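Local coordinates for signal recognition particle 54 kDa protein (Aeropyrum pernix, PDB 7EPK) that combines a helical bundle, a GDP-holding P-loop domain and a signal peptide binding domain as the 54 kDa protein of the signal recognition particle, at residues W69-V74 with E297-R302; K115-Y120 with E148-M153; V183-R188 with K202-K207; G227-F232 with A259-A264. All blocks are in the same frame, centred on the assembly; numbering follows the deposited sequence.

Interaction 1 (W69-V74 with E297-R302)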
loop_
_atom_site.group_PDB
_atom_site.type_symbol
_atom_site.label_atom_id
_atom_site.label_comp_id
_atom_site.label_asym_id
_atom_site.label_seq_id
_atom_site.Cartn_x
_atom_site.Cartn_y
_atom_site.Cartn_z
ATOM N N TRP A 69 5.834 -13.190 13.751
ATOM C CA TRP A 69 6.174 -13.599 12.366
ATOM C C TRP A 69 4.923 -14.088 11.649
ATOM O O TRP A 69 4.899 -14.090 10.415
ATOM C CB TRP A 69 7.230 -14.704 12.371
ATOM C CG TRP A 69 7.737 -15.076 11.015
ATOM C CD1 TRP A 69 7.720 -16.318 10.449
ATOM C CD2 TRP A 69 8.370 -14.197 10.062
ATOM N NE1 TRP A 69 8.311 -16.278 9.210
ATOM C CE2 TRP A 69 8.711 -14.989 8.940
ATOM C CE3 TRP A 69 8.673 -12.824 10.037
ATOM C CZ2 TRP A 69 9.346 -14.449 7.816
ATOM C CZ3 TRP A 69 9.298 -12.295 8.930
ATOM C CH2 TRP A 69 9.630 -13.099 7.834
ATOM N N MET A 70 3.967 -14.607 12.400
ATOM C CA MET A 70 2.789 -15.266 11.794
ATOM C C MET A 70 1.815 -14.161 11.392
ATOM O O MET A 70 1.256 -14.274 10.303
ATOM C CB MET A 70 2.107 -16.256 12.749
ATOM C CG MET A 70 0.970 -17.011 12.096
ATOM S SD MET A 70 1.508 -17.975 10.677
ATOM C CE MET A 70 -0.004 -18.892 10.388
ATOM N N ILE A 71 1.635 -13.142 12.233
ATOM C CA ILE A 71 0.751 -11.992 11.911
ATOM C C ILE A 71 1.344 -11.244 10.707
ATOM O O ILE A 71 0.569 -10.838 9.830
ATOM C CB ILE A 71 0.550 -11.094 13.135
ATOM C CG1 ILE A 71 -0.212 -11.834 14.226
ATOM C CG2 ILE A 71 -0.159 -9.804 12.739
ATOM C CD1 ILE A 71 -1.553 -12.354 13.757
ATOM N N LYS A 72 2.666 -11.111 10.651
ATOM C CA LYS A 72 3.382 -10.461 9.525
ATOM C C LYS A 72 3.070 -11.223 8.234
ATOM O O LYS A 72 3.070 -10.593 7.167
ATOM C CB LYS A 72 4.879 -10.420 9.840
ATOM C CG LYS A 72 5.820 -10.138 8.677
ATOM C CD LYS A 72 5.988 -8.682 8.358
ATOM C CE LYS A 72 7.355 -8.408 7.783
ATOM N NZ LYS A 72 7.767 -9.501 6.868
ATOM N N ILE A 73 2.836 -12.528 8.324
ATOM C CA ILE A 73 2.485 -13.392 7.163
ATOM C C ILE A 73 0.985 -13.263 6.869
ATOM O O ILE A 73 0.614 -13.296 5.676
ATOM C CB ILE A 73 2.881 -14.857 7.417
ATOM C CG1 ILE A 73 4.392 -15.063 7.250
ATOM C CG2 ILE A 73 2.080 -15.777 6.512
ATOM C CD1 ILE A 73 4.858 -16.505 7.446
ATOM N N VAL A 74 0.144 -13.138 7.900
ATOM C CA VAL A 74 -1.337 -13.052 7.720
ATOM C C VAL A 74 -1.637 -11.719 7.012
ATOM O O VAL A 74 -2.196 -11.749 5.906
ATOM C CB VAL A 74 -2.072 -13.249 9.062
ATOM C CG1 VAL A 74 -3.527 -12.817 9.030
ATOM C CG2 VAL A 74 -1.979 -14.706 9.505
ATOM N N GLU A 297 1.344 -1.957 13.390
ATOM C CA GLU A 297 2.506 -1.084 13.064
ATOM C C GLU A 297 3.551 -1.239 14.181
ATOM O O GLU A 297 4.774 -1.252 13.853
ATOM C CB GLU A 297 2.093 0.360 12.767
ATOM C CG GLU A 297 1.689 1.162 13.988
ATOM C CD GLU A 297 0.903 2.412 13.636
ATOM O OE1 GLU A 297 0.858 2.746 12.432
ATOM O OE2 GLU A 297 0.321 3.031 14.562
ATOM N N SER A 298 3.114 -1.430 15.432
ATOM C CA SER A 298 4.016 -1.789 16.564
ATOM C C SER A 298 4.822 -3.050 16.201
ATOM O O SER A 298 6.069 -3.053 16.372
ATOM C CB SER A 298 3.260 -1.964 17.870
ATOM O OG SER A 298 4.054 -2.656 18.832
ATOM N N LEU A 299 4.132 -4.066 15.680
ATOM C CA LEU A 299 4.684 -5.418 15.398
ATOM C C LEU A 299 5.684 -5.347 14.241
ATOM O O LEU A 299 6.684 -6.077 14.300
ATOM C CB LEU A 299 3.502 -6.334 15.072
ATOM C CG LEU A 299 3.807 -7.785 14.733
ATOM C CD1 LEU A 299 2.616 -8.641 15.122
ATOM C CD2 LEU A 299 4.152 -7.966 13.256
ATOM N N LEU A 300 5.431 -4.529 13.217
ATOM C CA LEU A 300 6.322 -4.488 12.019
ATOM C C LEU A 300 7.620 -3.771 12.381
ATOM O O LEU A 300 8.640 -4.170 11.827
ATOM C CB LEU A 300 5.626 -3.828 10.824
ATOM C CG LEU A 300 5.092 -4.792 9.762
ATOM C CD1 LEU A 300 3.906 -5.583 10.279
ATOM C CD2 LEU A 300 4.699 -4.043 8.499
ATOM N N GLU A 301 7.580 -2.783 13.287
ATOM C CA GLU A 301 8.803 -2.108 13.814
ATOM C C GLU A 301 9.515 -3.065 14.783
ATOM O O GLU A 301 10.703 -3.346 14.546
ATOM C CB GLU A 301 8.493 -0.739 14.432
ATOM C CG GLU A 301 8.741 0.428 13.474
ATOM C CD GLU A 301 10.196 0.657 13.072
ATOM O OE1 GLU A 301 10.462 0.806 11.855
ATOM O OE2 GLU A 301 11.066 0.687 13.974
ATOM N N ARG A 302 8.808 -3.584 15.791
ATOM C CA ARG A 302 9.293 -4.643 16.722
ATOM C C ARG A 302 10.117 -5.694 15.953
ATOM O O ARG A 302 11.118 -6.157 16.518
ATOM C CB ARG A 302 8.097 -5.263 17.453
ATOM C CG ARG A 302 8.439 -6.308 18.506
ATOM C CD ARG A 302 7.327 -6.478 19.534
ATOM N NE ARG A 302 6.057 -6.842 18.912
ATOM C CZ ARG A 302 4.842 -6.417 19.284
ATOM N NH1 ARG A 302 3.766 -6.823 18.626
ATOM N NH2 ARG A 302 4.690 -5.587 20.302
#
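Leu299, on the long helix 293-320, pushes its isobutyl group against Ile71 of helix 66-81, a member of the SRP54-type helical bundle that forms the N-terminal part of the chain. The two helices run in neither the same nor opposite directions: the short segments make an angle of 118° between their N-to-C directions, with axes 10.1 Å apart at closest approach.

The apolar part centres on one methyl. Leu299 CD1 touches the branch point of the isoleucine, with Ile71 CB 3.8 Å from Leu299 CD1, and lies equally close to the CG2 methyl; the two side chains cross at about a right angle. Leu299 reaches this far because its CG stands anti to the backbone nitrogen (chi1 180°). The rest of Ile71 leads away into the bundle, where Phe12, Leu13 and Phe26 meet it. Leu13, on helix 4-13, also touches Leu299, so the leucine packs on two helices of the bundle at once.

A second kind of contact uses the carbon chain of a charged residue. Lys72 lies across the side chain of Leu300 rather than along it, and its CB stands beside the other methyl of Leu299. The ammonium group does not join in this packing; it forms a salt bridge with Glu76, one turn further on. Another ionic link runs between the helices just beside the apolar patch, from Arg302 NE to Asp68. On the Leu300 side the closest pair is methylene against methyl, Lys72 CD to Leu300 CD1 at 4.2 Å.

Interaction 2 (K115-Y120 with E148-M153)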
loop_
_atom_site.group_PDB
_atom_site.type_symbol
_atom_site.label_atom_id
_atom_site.label_comp_id
_atom_site.label_asym_id
_atom_site.label_seq_id
_atom_site.Cartn_x
_atom_site.Cartn_y
_atom_site.Cartn_z
ATOM N N LYS A 115 -18.853 12.825 -4.997
ATOM C CA LYS A 115 -17.779 12.525 -4.012
ATOM C C LYS A 115 -16.450 12.506 -4.761
ATOM O O LYS A 115 -15.431 13.037 -4.237
ATOM C CB LYS A 115 -18.056 11.192 -3.306
ATOM C CG LYS A 115 -19.000 11.271 -2.107
ATOM C CD LYS A 115 -20.092 10.200 -2.073
ATOM C CE LYS A 115 -19.612 8.820 -1.676
ATOM N NZ LYS A 115 -19.569 8.658 -0.205
ATOM N N LEU A 116 -16.484 11.933 -5.964
ATOM C CA LEU A 116 -15.297 11.755 -6.836
ATOM C C LEU A 116 -14.865 13.105 -7.408
ATOM O O LEU A 116 -13.661 13.334 -7.463
ATOM C CB LEU A 116 -15.622 10.756 -7.950
ATOM C CG LEU A 116 -14.416 10.245 -8.733
ATOM C CD1 LEU A 116 -13.467 9.469 -7.833
ATOM C CD2 LEU A 116 -14.870 9.371 -9.885
ATOM N N ALA A 117 -15.816 13.963 -7.800
ATOM C CA ALA A 117 -15.553 15.328 -8.323
ATOM C C ALA A 117 -14.825 16.158 -7.255
ATOM O O ALA A 117 -13.704 16.671 -7.531
ATOM C CB ALA A 117 -16.837 15.980 -8.750
ATOM N N TYR A 118 -15.419 16.270 -6.064
ATOM C CA TYR A 118 -14.800 16.984 -4.919
ATOM C C TYR A 118 -13.344 16.554 -4.788
ATOM O O TYR A 118 -12.437 17.403 -4.828
ATOM C CB TYR A 118 -15.480 16.669 -3.588
ATOM C CG TYR A 118 -14.751 17.250 -2.400
ATOM C CD1 TYR A 118 -14.421 18.598 -2.364
ATOM C CD2 TYR A 118 -14.397 16.468 -1.311
ATOM C CE1 TYR A 118 -13.748 19.150 -1.288
ATOM C CE2 TYR A 118 -13.732 17.009 -0.222
ATOM C CZ TYR A 118 -13.399 18.353 -0.213
ATOM O OH TYR A 118 -12.733 18.921 0.833
ATOM N N TYR A 119 -13.158 15.247 -4.629
ATOM C CA TYR A 119 -11.863 14.616 -4.300
ATOM C C TYR A 119 -10.790 15.167 -5.235
ATOM O O TYR A 119 -9.683 15.529 -4.769
ATOM C CB TYR A 119 -11.979 13.093 -4.383
ATOM C CG TYR A 119 -10.665 12.399 -4.174
ATOM C CD1 TYR A 119 -10.143 12.244 -2.904
ATOM C CD2 TYR A 119 -9.918 11.976 -5.248
ATOM C CE1 TYR A 119 -8.912 11.646 -2.701
ATOM C CE2 TYR A 119 -8.682 11.380 -5.065
ATOM C CZ TYR A 119 -8.177 11.214 -3.789
ATOM O OH TYR A 119 -6.968 10.615 -3.619
ATOM N N TYR A 120 -11.094 15.232 -6.525
ATOM C CA TYR A 120 -10.102 15.649 -7.548
ATOM C C TYR A 120 -9.978 17.177 -7.563
ATOM O O TYR A 120 -8.862 17.678 -7.887
ATOM C CB TYR A 120 -10.460 15.079 -8.919
ATOM C CG TYR A 120 -10.072 13.634 -9.100
ATOM C CD1 TYR A 120 -8.744 13.256 -9.224
ATOM C CD2 TYR A 120 -11.036 12.645 -9.153
ATOM C CE1 TYR A 120 -8.390 11.932 -9.402
ATOM C CE2 TYR A 120 -10.699 11.318 -9.337
ATOM C CZ TYR A 120 -9.372 10.958 -9.458
ATOM O OH TYR A 120 -9.054 9.646 -9.645
ATOM N N GLU A 148 -21.810 21.938 -7.853
ATOM C CA GLU A 148 -21.517 23.258 -7.224
ATOM C C GLU A 148 -21.095 23.028 -5.762
ATOM O O GLU A 148 -20.090 23.627 -5.331
ATOM C CB GLU A 148 -22.702 24.218 -7.391
ATOM C CG GLU A 148 -22.287 25.650 -7.724
ATOM C CD GLU A 148 -21.035 25.814 -8.586
ATOM O OE1 GLU A 148 -20.239 26.729 -8.292
ATOM O OE2 GLU A 148 -20.848 25.030 -9.546
ATOM N N GLU A 149 -21.794 22.139 -5.055
ATOM C CA GLU A 149 -21.432 21.657 -3.693
ATOM C C GLU A 149 -19.968 21.196 -3.657
ATOM O O GLU A 149 -19.337 21.354 -2.592
ATOM C CB GLU A 149 -22.374 20.521 -3.302
ATOM C CG GLU A 149 -22.057 19.865 -1.972
ATOM C CD GLU A 149 -23.214 19.043 -1.423
ATOM O OE1 GLU A 149 -24.380 19.349 -1.787
ATOM O OE2 GLU A 149 -22.960 18.094 -0.638
ATOM N N ALA A 150 -19.470 20.622 -4.758
ATOM C CA ALA A 150 -18.125 20.013 -4.881
ATOM C C ALA A 150 -17.148 21.039 -5.450
ATOM O O ALA A 150 -15.909 20.822 -5.390
ATOM C CB ALA A 150 -18.191 18.795 -5.770
ATOM N N GLY A 151 -17.684 22.112 -6.014
ATOM C CA GLY A 151 -16.858 23.132 -6.680
ATOM C C GLY A 151 -16.312 22.612 -7.994
ATOM O O GLY A 151 -15.119 22.798 -8.250
ATOM N N ALA A 152 -17.178 21.999 -8.801
ATOM C CA ALA A 152 -16.867 21.443 -10.140
ATOM C C ALA A 152 -17.898 21.962 -11.139
ATOM O O ALA A 152 -19.083 22.067 -10.748
ATOM C CB ALA A 152 -16.876 19.928 -10.098
ATOM N N MET A 153 -17.465 22.221 -12.379
ATOM C CA MET A 153 -18.355 22.636 -13.491
ATOM C C MET A 153 -19.389 21.533 -13.746
ATOM O O MET A 153 -19.235 20.425 -13.215
ATOM C CB MET A 153 -17.568 22.915 -14.771
ATOM C CG MET A 153 -16.529 24.011 -14.619
ATOM S SD MET A 153 -15.464 24.181 -16.085
ATOM C CE MET A 153 -14.118 25.117 -15.356
#
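The methyl group of Ala150 is the bump here, and the backbone of Tyr118 is the floor it rests on. Ala150 CB lies 3.8 Å from Tyr118 N and about as far from the alpha carbon, while the side-chain roots of Ala117 and Tyr118 form the walls of the shallow hollow: Tyr118 CB is 4.1 Å from Ala150 CB. Because the Tyr118 ring swings aside and its backbone and CB face the Ala150 methyl, the alpha carbons of Tyr118 and Ala150 come within 4.5 Å. Ala117 answers with a bump of its own, its CB meeting both Ala150 and, at 4.2 Å, the CB of Ala152. Helices 109-122 and 139-150 belong to the P-loop domain, the second being the crossover helix between parallel strands 127-131 and 153-156; Val127 lies against both Ala117 and Ala152. Gly151, with positive phi, ends helix 139-150 in a Schellman motif and lets the chain turn so that Ala152 points back to helix 109-122. The Tyr118 ring, its CG anti to the backbone nitrogen (chi1 173°), extends past Ala150 and brings its edge near the carbonyl, with Tyr118 CD1 4.0 Å from Ala150 O.

Interaction 3 (V183-R188 with K202-K207)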
loop_
_atom_site.group_PDB
_atom_site.type_symbol
_atom_site.label_atom_id
_atom_site.label_comp_id
_atom_site.label_asym_id
_atom_site.label_seq_id
_atom_site.Cartn_x
_atom_site.Cartn_y
_atom_site.Cartn_z
ATOM N N VAL A 183 -18.605 11.225 -16.229
ATOM C CA VAL A 183 -19.908 11.077 -16.915
ATOM C C VAL A 183 -20.841 10.197 -16.080
ATOM O O VAL A 183 -20.696 8.975 -16.173
ATOM C CB VAL A 183 -19.672 10.518 -18.320
ATOM C CG1 VAL A 183 -20.982 10.181 -19.007
ATOM C CG2 VAL A 183 -18.847 11.502 -19.141
ATOM N N ASP A 184 -21.784 10.794 -15.340
ATOM C CA ASP A 184 -22.829 10.049 -14.579
ATOM C C ASP A 184 -23.806 9.413 -15.581
ATOM O O ASP A 184 -24.030 9.993 -16.652
ATOM C CB ASP A 184 -23.553 10.943 -13.558
ATOM C CG ASP A 184 -24.540 10.210 -12.648
ATOM O OD1 ASP A 184 -24.535 8.980 -12.657
ATOM O OD2 ASP A 184 -25.322 10.869 -11.941
ATOM N N THR A 185 -24.357 8.249 -15.242
ATOM C CA THR A 185 -25.213 7.418 -16.132
ATOM C C THR A 185 -26.461 6.959 -15.370
ATOM O O THR A 185 -26.449 6.943 -14.101
ATOM C CB THR A 185 -24.475 6.182 -16.698
ATOM O OG1 THR A 185 -23.948 5.354 -15.651
ATOM C CG2 THR A 185 -23.334 6.548 -17.622
ATOM N N ALA A 186 -27.479 6.528 -16.120
ATOM C CA ALA A 186 -28.642 5.787 -15.584
ATOM C C ALA A 186 -28.189 4.434 -14.994
ATOM O O ALA A 186 -27.173 3.860 -15.465
ATOM C CB ALA A 186 -29.669 5.620 -16.681
ATOM N N GLY A 187 -28.940 3.924 -14.012
ATOM C CA GLY A 187 -28.807 2.553 -13.477
ATOM C C GLY A 187 -30.047 1.695 -13.706
ATOM O O GLY A 187 -30.146 0.620 -13.056
ATOM N N ARG A 188 -30.961 2.152 -14.570
ATOM C CA ARG A 188 -32.224 1.458 -14.944
ATOM C C ARG A 188 -32.737 2.095 -16.236
ATOM O O ARG A 188 -32.682 3.329 -16.318
ATOM C CB ARG A 188 -33.281 1.558 -13.835
ATOM C CG ARG A 188 -34.285 0.413 -13.832
ATOM C CD ARG A 188 -35.388 0.573 -12.803
ATOM N NE ARG A 188 -34.904 0.774 -11.436
ATOM C CZ ARG A 188 -35.677 1.041 -10.376
ATOM N NH1 ARG A 188 -35.135 1.216 -9.180
ATOM N NH2 ARG A 188 -36.989 1.140 -10.510
ATOM N N LYS A 202 -22.741 1.083 -23.645
ATOM C CA LYS A 202 -21.904 0.758 -24.828
ATOM C C LYS A 202 -21.957 1.894 -25.856
ATOM O O LYS A 202 -20.977 2.077 -26.577
ATOM C CB LYS A 202 -22.399 -0.555 -25.437
ATOM C CG LYS A 202 -21.750 -0.966 -26.755
ATOM C CD LYS A 202 -22.087 -2.395 -27.177
ATOM C CE LYS A 202 -21.732 -3.442 -26.133
ATOM N NZ LYS A 202 -21.949 -4.826 -26.622
ATOM N N ALA A 203 -23.092 2.574 -25.986
ATOM C CA ALA A 203 -23.317 3.611 -27.020
ATOM C C ALA A 203 -22.675 4.907 -26.515
ATOM O O ALA A 203 -21.854 5.490 -27.242
ATOM C CB ALA A 203 -24.801 3.761 -27.317
ATOM N N ILE A 204 -23.020 5.301 -25.288
ATOM C CA ILE A 204 -22.376 6.437 -24.569
ATOM C C ILE A 204 -20.865 6.264 -24.662
ATOM O O ILE A 204 -20.188 7.227 -25.042
ATOM C CB ILE A 204 -22.824 6.521 -23.100
ATOM C CG1 ILE A 204 -24.295 6.924 -22.984
ATOM C CG2 ILE A 204 -21.911 7.459 -22.316
ATOM C CD1 ILE A 204 -24.907 6.573 -21.649
ATOM N N ALA A 205 -20.377 5.069 -24.327
ATOM C CA ALA A 205 -18.931 4.754 -24.304
ATOM C C ALA A 205 -18.342 5.044 -25.686
ATOM O O ALA A 205 -17.270 5.673 -25.760
ATOM C CB ALA A 205 -18.701 3.334 -23.881
ATOM N N SER A 206 -19.043 4.655 -26.746
ATOM C CA SER A 206 -18.540 4.771 -28.138
ATOM C C SER A 206 -18.390 6.252 -28.510
ATOM O O SER A 206 -17.340 6.612 -29.098
ATOM C CB SER A 206 -19.419 4.034 -29.109
ATOM O OG SER A 206 -18.712 3.777 -30.314
ATOM N N LYS A 207 -19.386 7.076 -28.181
ATOM C CA LYS A 207 -19.354 8.535 -28.467
ATOM C C LYS A 207 -18.297 9.222 -27.579
ATOM O O LYS A 207 -17.624 10.153 -28.068
ATOM C CB LYS A 207 -20.733 9.167 -28.240
ATOM C CG LYS A 207 -21.849 8.666 -29.150
ATOM C CD LYS A 207 -21.546 8.764 -30.635
ATOM C CE LYS A 207 -22.780 8.674 -31.511
ATOM N NZ LYS A 207 -23.126 9.994 -32.091
#
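Ile204 of helix 194-208 meets both Val183 and Thr185. Its CD1, carried outward by a nearly extended chi2 of 160°, reaches the methyl of the threonine, with Thr185 CG2 4.3 Å from Ile204 CD1. The other branch turns to the strand, where Val183 CG1 lies 4.4 Å from Ile204 CG2. These three buried side chains make the close part of a thin contact, since the nearest alpha carbons, those of Thr185 and Ile204, are still 9.0 Å apart.

Residues 184-187 read Asp-Thr-Ala-Gly, the G3 sequence of SRP-type P-loop proteins, and the packing lies close to the nucleotide site. While its methyl faces the helix, Thr185 uses OG1 to hydrogen-bond Lys109 NZ and Leu101 O; its side chain is about 8 Å from both the bound magnesium ion and GDP. Asp184 OD2 is bonded to Thr110.

The far side of the helix is different: Lys202 and Ser206 are exposed and take no part in the packing, and Lys207 forms a salt bridge with Glu164 of helix 162-175. Helix 194-208 is the crossover from strand 180-184 to strand 212-218, passing over strand 97-102 between them; Leu100 of that central strand touches Val183, Thr185 and Ile204, and Ala166 of helix 162-175 borders Ile204 as well.

Interaction 4 (G227-F232 with A259-A264)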
loop_
_atom_site.group_PDB
_atom_site.type_symbol
_atom_site.label_atom_id
_atom_site.label_comp_id
_atom_site.label_asym_id
_atom_site.label_seq_id
_atom_site.Cartn_x
_atom_site.Cartn_y
_atom_site.Cartn_z
ATOM N N GLY A 227 -21.719 -11.832 -11.079
ATOM C CA GLY A 227 -22.575 -11.690 -12.274
ATOM C C GLY A 227 -22.623 -10.258 -12.767
ATOM O O GLY A 227 -22.260 -10.014 -13.938
ATOM N N LEU A 228 -23.067 -9.350 -11.896
ATOM C CA LEU A 228 -23.137 -7.878 -12.119
ATOM C C LEU A 228 -21.896 -7.407 -12.907
ATOM O O LEU A 228 -22.060 -6.782 -13.981
ATOM C CB LEU A 228 -23.272 -7.224 -10.735
ATOM C CG LEU A 228 -23.232 -5.700 -10.667
ATOM C CD1 LEU A 228 -24.069 -5.081 -11.758
ATOM C CD2 LEU A 228 -23.728 -5.213 -9.316
ATOM N N ALA A 229 -20.702 -7.779 -12.437
ATOM C CA ALA A 229 -19.397 -7.406 -13.033
ATOM C C ALA A 229 -19.297 -7.947 -14.459
ATOM O O ALA A 229 -18.923 -7.160 -15.318
ATOM C CB ALA A 229 -18.251 -7.888 -12.170
ATOM N N GLU A 230 -19.634 -9.225 -14.694
ATOM C CA GLU A 230 -19.583 -9.879 -16.043
ATOM C C GLU A 230 -20.475 -9.083 -17.010
ATOM O O GLU A 230 -20.036 -8.709 -18.110
ATOM C CB GLU A 230 -20.038 -11.346 -15.982
ATOM C CG GLU A 230 -19.192 -12.270 -15.093
ATOM C CD GLU A 230 -19.788 -13.626 -14.675
ATOM O OE1 GLU A 230 -19.025 -14.458 -14.136
ATOM O OE2 GLU A 230 -21.015 -13.866 -14.870
ATOM N N ARG A 231 -21.704 -8.812 -16.604
ATOM C CA ARG A 231 -22.673 -8.097 -17.464
ATOM C C ARG A 231 -22.093 -6.746 -17.889
ATOM O O ARG A 231 -22.071 -6.457 -19.102
ATOM C CB ARG A 231 -24.000 -7.905 -16.733
ATOM C CG ARG A 231 -25.069 -8.897 -17.160
ATOM C CD ARG A 231 -25.571 -9.686 -15.980
ATOM N NE ARG A 231 -26.019 -8.819 -14.899
ATOM C CZ ARG A 231 -26.264 -9.245 -13.668
ATOM N NH1 ARG A 231 -26.119 -10.530 -13.381
ATOM N NH2 ARG A 231 -26.654 -8.395 -12.730
ATOM N N PHE A 232 -21.671 -5.931 -16.925
ATOM C CA PHE A 232 -21.220 -4.543 -17.194
ATOM C C PHE A 232 -19.884 -4.570 -17.937
ATOM O O PHE A 232 -19.661 -3.716 -18.812
ATOM C CB PHE A 232 -21.204 -3.727 -15.905
ATOM C CG PHE A 232 -22.539 -3.094 -15.609
ATOM C CD1 PHE A 232 -22.986 -2.017 -16.360
ATOM C CD2 PHE A 232 -23.356 -3.594 -14.609
ATOM C CE1 PHE A 232 -24.217 -1.437 -16.093
ATOM C CE2 PHE A 232 -24.581 -3.007 -14.333
ATOM C CZ PHE A 232 -25.007 -1.927 -15.074
ATOM N N ALA A 259 -13.556 -7.525 -8.359
ATOM C CA ALA A 259 -12.126 -7.203 -8.563
ATOM C C ALA A 259 -11.471 -8.315 -9.383
ATOM O O ALA A 259 -10.844 -8.015 -10.429
ATOM C CB ALA A 259 -11.461 -7.065 -7.230
ATOM N N ALA A 260 -11.651 -9.559 -8.928
ATOM C CA ALA A 260 -11.097 -10.784 -9.553
ATOM C C ALA A 260 -11.616 -10.938 -10.991
ATOM O O ALA A 260 -10.785 -11.141 -11.886
ATOM C CB ALA A 260 -11.423 -11.987 -8.694
ATOM N N VAL A 261 -12.935 -10.825 -11.196
ATOM C CA VAL A 261 -13.651 -11.193 -12.461
ATOM C C VAL A 261 -13.209 -10.281 -13.615
ATOM O O VAL A 261 -12.953 -10.804 -14.717
ATOM C CB VAL A 261 -15.184 -11.139 -12.296
ATOM C CG1 VAL A 261 -15.899 -11.008 -13.633
ATOM C CG2 VAL A 261 -15.713 -12.347 -11.540
ATOM N N THR A 262 -13.173 -8.970 -13.389
ATOM C CA THR A 262 -12.790 -7.950 -14.400
ATOM C C THR A 262 -11.269 -7.726 -14.386
ATOM O O THR A 262 -10.766 -7.094 -15.334
ATOM C CB THR A 262 -13.556 -6.661 -14.111
ATOM O OG1 THR A 262 -13.218 -6.280 -12.777
ATOM C CG2 THR A 262 -15.054 -6.843 -14.233
ATOM N N GLY A 263 -10.578 -8.221 -13.348
ATOM C CA GLY A 263 -9.138 -8.012 -13.089
ATOM C C GLY A 263 -8.858 -6.571 -12.712
ATOM O O GLY A 263 -7.707 -6.139 -12.895
ATOM N N ALA A 264 -9.888 -5.867 -12.213
ATOM C CA ALA A 264 -9.931 -4.401 -11.991
ATOM C C ALA A 264 -9.602 -4.095 -10.539
ATOM O O ALA A 264 -9.937 -4.901 -9.674
ATOM C CB ALA A 264 -11.283 -3.831 -12.320
#
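Two consecutive crossover helices of the P-loop domain lie next to each other here, and Ala229 of helix 225-235 is the point where Val261 and Thr262 of helix 255-262 press in. The alanine methyl sits between them: Ala229 CB is 3.9 Å from Thr262 CG2 and 4.2 Å from Val261 CG1. The threonine methyl also comes near the backbone, with Thr262 CG2 4.0 Å from Ala229 O. The small alanine lets the helices come close, the alpha carbons of Ala229 and Thr262 being 6.8 Å apart.

Towards the outside the contact continues along Glu230. Its methylene, not its carboxylate, does the touching: Glu230 CG lies 3.8 Å from Val261 CG1, and the two side chains cross at about a right angle. Beyond CG the glutamate is extended and its residue is exposed. In the fold, helix 225-235 joins strands 212-218 and 240-244, and helix 255-262 joins 240-244 to 265-270. Leu228 and Phe232 pack onto Ile217 and Leu215 of strand 212-218.

Thr262 has a polar branch as well as its methyl. With chi1 at 58° the hydroxyl oxygen stands between the backbone nitrogen and the carbonyl carbon, leaving CG2 directed at Ala229. Thr262 OG1 is hydrogen-bonded to Ala258 O, one turn back, and accepts a weak, bent bond from Ala264 N. Gly263, at positive phi, sits between Thr262 and Ala264, where the chain leaves the helix and turns towards strand 265-270.

Interaction 1 closes a loop of more than 220 residues, and interactions 2, 3 and 4 follow one another within it, all in the P-loop domain. Its centre lies 33 to 45 Å from theirs: it joins the N-terminal bundle to the long helix 293-320, away from the sheet. The other three pack helices around one mixed sheet. Interaction 2 serves its 153-156 edge, interaction 3 the central strands 180-184 and 97-102, and interaction 4 pairs the helices that follow strands 212-218 and 240-244. Interactions 3 and 4 are nearest, with centres 17 Å apart, and the Arg231–Glu194 salt bridge connects their helices. Interaction 3 lies nearer GDP than interaction 2, although Lys115 of segment 115-120 touches it.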